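Local coordinates for nuclease-like protein (PDB 6GRB) that probably acts as a structure-selective nuclease that resolves four-way Holliday junctions and cuts 5'-flap DNA, at residues A[385-390]-A[434-439]. Residues are numbered along the deposited sequence; the frame is centred on the assembly and turned at random.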
loop_
_atom_site.group_PDB
_atom_site.type_symbol
_atom_site.label_atom_id
_atom_site.label_comp_id
_atom_site.label_asym_id
_atom_site.label_seq_id
_atom_site.Cartn_x
_atom_site.Cartn_y
_atom_site.Cartn_z
ATOM N N ILE A 385 7.873 -2.967 -29.151
ATOM C CA ILE A 385 8.896 -2.025 -29.591
ATOM C C ILE A 385 8.906 -0.860 -28.594
ATOM O O ILE A 385 7.981 -0.034 -28.625
ATOM C CB ILE A 385 8.654 -1.531 -31.025
ATOM C CG1 ILE A 385 8.436 -2.709 -31.990
ATOM C CG2 ILE A 385 9.829 -0.650 -31.487
ATOM C CD1 ILE A 385 9.713 -3.405 -32.448
ATOM N N PRO A 386 9.910 -0.767 -27.716
ATOM C CA PRO A 386 9.867 0.273 -26.661
ATOM C C PRO A 386 9.617 1.688 -27.167
ATOM O O PRO A 386 8.720 2.367 -26.658
ATOM C CB PRO A 386 11.243 0.124 -25.997
ATOM C CG PRO A 386 11.580 -1.312 -26.164
ATOM C CD PRO A 386 11.026 -1.712 -27.519
ATOM N N ALA A 387 10.379 2.149 -28.164
ATOM C CA ALA A 387 10.191 3.503 -28.686
ATOM C C ALA A 387 8.852 3.659 -29.398
ATOM O O ALA A 387 8.261 4.744 -29.371
ATOM C CB ALA A 387 11.338 3.870 -29.632
ATOM N N GLU A 388 8.357 2.599 -30.035
ATOM C CA GLU A 388 7.031 2.662 -30.644
ATOM C C GLU A 388 5.948 2.782 -29.578
ATOM O O GLU A 388 4.992 3.550 -29.735
ATOM C CB GLU A 388 6.815 1.432 -31.537
ATOM C CG GLU A 388 5.409 1.239 -32.095
ATOM C CD GLU A 388 5.340 0.123 -33.150
ATOM O OE1 GLU A 388 6.212 0.089 -34.048
ATOM O OE2 GLU A 388 4.417 -0.720 -33.087
ATOM N N LEU A 389 6.104 2.061 -28.466
ATOM C CA LEU A 389 5.094 2.071 -27.413
ATOM C C LEU A 389 5.094 3.382 -26.625
ATOM O O LEU A 389 4.037 3.825 -26.163
ATOM C CB LEU A 389 5.339 0.882 -26.482
ATOM C CG LEU A 389 4.315 0.548 -25.396
ATOM C CD1 LEU A 389 4.268 -0.941 -25.170
ATOM C CD2 LEU A 389 4.679 1.277 -24.104
ATOM N N VAL A 390 6.261 4.009 -26.459
ATOM C CA VAL A 390 6.386 5.169 -25.578
ATOM C C VAL A 390 6.005 6.458 -26.306
ATOM O O VAL A 390 5.392 7.353 -25.713
ATOM C CB VAL A 390 7.812 5.231 -24.988
ATOM C CG1 VAL A 390 8.026 6.507 -24.174
ATOM C CG2 VAL A 390 8.067 4.020 -24.106
ATOM N N ASP A 434 18.747 -0.696 -28.364
ATOM C CA ASP A 434 18.037 0.015 -29.420
ATOM C C ASP A 434 16.555 0.068 -29.064
ATOM O O ASP A 434 15.888 -0.979 -29.080
ATOM C CB ASP A 434 18.238 -0.675 -30.766
ATOM C CG ASP A 434 17.580 0.070 -31.940
ATOM O OD1 ASP A 434 16.675 0.922 -31.740
ATOM O OD2 ASP A 434 17.979 -0.219 -33.094
ATOM N N PRO A 435 15.992 1.251 -28.761
ATOM C CA PRO A 435 14.538 1.354 -28.535
ATOM C C PRO A 435 13.667 0.937 -29.722
ATOM O O PRO A 435 12.442 0.853 -29.590
ATOM C CB PRO A 435 14.342 2.844 -28.203
ATOM C CG PRO A 435 15.654 3.539 -28.600
ATOM C CD PRO A 435 16.707 2.499 -28.422
ATOM N N TRP A 436 14.261 0.674 -30.886
ATOM C CA TRP A 436 13.465 0.283 -32.048
ATOM C C TRP A 436 13.442 -1.220 -32.303
ATOM O O TRP A 436 12.513 -1.706 -32.957
ATOM C CB TRP A 436 13.952 1.032 -33.291
ATOM C CG TRP A 436 13.692 2.495 -33.143
ATOM C CD1 TRP A 436 14.601 3.463 -32.821
ATOM C CD2 TRP A 436 12.421 3.154 -33.248
ATOM N NE1 TRP A 436 13.976 4.692 -32.744
ATOM C CE2 TRP A 436 12.638 4.526 -33.002
ATOM C CE3 TRP A 436 11.116 2.717 -33.531
ATOM C CZ2 TRP A 436 11.605 5.467 -33.040
ATOM C CZ3 TRP A 436 10.084 3.660 -33.560
ATOM C CH2 TRP A 436 10.339 5.015 -33.316
ATOM N N GLN A 437 14.349 -1.965 -31.704
ATOM C CA GLN A 437 14.323 -3.409 -31.827
ATOM C C GLN A 437 13.299 -3.948 -30.834
ATOM O O GLN A 437 12.883 -3.251 -29.932
ATOM C CB GLN A 437 15.681 -4.007 -31.482
ATOM C CG GLN A 437 16.686 -4.025 -32.617
ATOM C CD GLN A 437 16.046 -3.949 -33.988
ATOM O OE1 GLN A 437 15.385 -4.885 -34.430
ATOM N NE2 GLN A 437 16.256 -2.840 -34.675
ATOM N N PRO A 438 12.875 -5.195 -31.007
ATOM C CA PRO A 438 11.917 -5.790 -30.059
ATOM C C PRO A 438 12.522 -6.028 -28.679
ATOM O O PRO A 438 13.617 -6.583 -28.552
ATOM C CB PRO A 438 11.538 -7.112 -30.738
ATOM C CG PRO A 438 11.742 -6.833 -32.193
ATOM C CD PRO A 438 12.948 -5.963 -32.262
ATOM N N ASP A 439 11.788 -5.618 -27.644
ATOM C CA ASP A 439 12.081 -5.926 -26.249
ATOM C C ASP A 439 11.102 -6.995 -25.763
ATOM O O ASP A 439 10.050 -7.215 -26.367
ATOM C CB ASP A 439 11.971 -4.665 -25.375
ATOM C CG ASP A 439 12.882 -4.692 -24.143
ATOM O OD1 ASP A 439 13.226 -5.777 -23.621
ATOM O OD2 ASP A 439 13.258 -3.593 -23.688
#
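The indole of Trp436 lies across the first turn of helix 386-390 with the methyl of Ala387 beneath it. CB of Ala387 sits 3.7 Å from the centroid of the six-membered ring and only 10° off its normal, a CH-pi contact over the face; a side chain this short lets the flat ring settle close to the helix. The same CB also meets CB of Pro435 at 3.5 Å, wedged between proline and tryptophan. Chi1 (-66°) sets CG of Trp436 anti to the carbonyl carbon; although the CB of Trp436 points away from the helix, the ring comes back over Ala387.

At the start of the helix the backbone N of Ala387 has no carbonyl of an earlier turn to bind, and it donates instead to Pro435 O at 2.8 Å, nearly straight at 165°. Asp434 to Gln437 form a type I beta turn, its proline suited by a fixed phi; Trp436 N donates to Asp434 OD1 at 2.6 Å, closing an Asx turn. This turn leads into edge strand 439-444 of the three-stranded antiparallel sheet in the Gen1 C-terminal domain, while the short helix follows the neighbouring strand 377-384 and packs on helix 318-340.

Pro386 suits the first turn because its nitrogen carries no hydrogen and so asks for no acceptor; its CG lies 3.5 Å from CB of Asp439. The branched chain of Ile385, the N-cap residue, serves two directions: CD1 packs on CG of Pro438 at 4.0 Å, CG2 against Trp436 O (3.2 Å) and CE3 of the indole. An alanine in its place would probably leave the Pro438 ring without its methyl partner across the contact and the CE3 corner less supported.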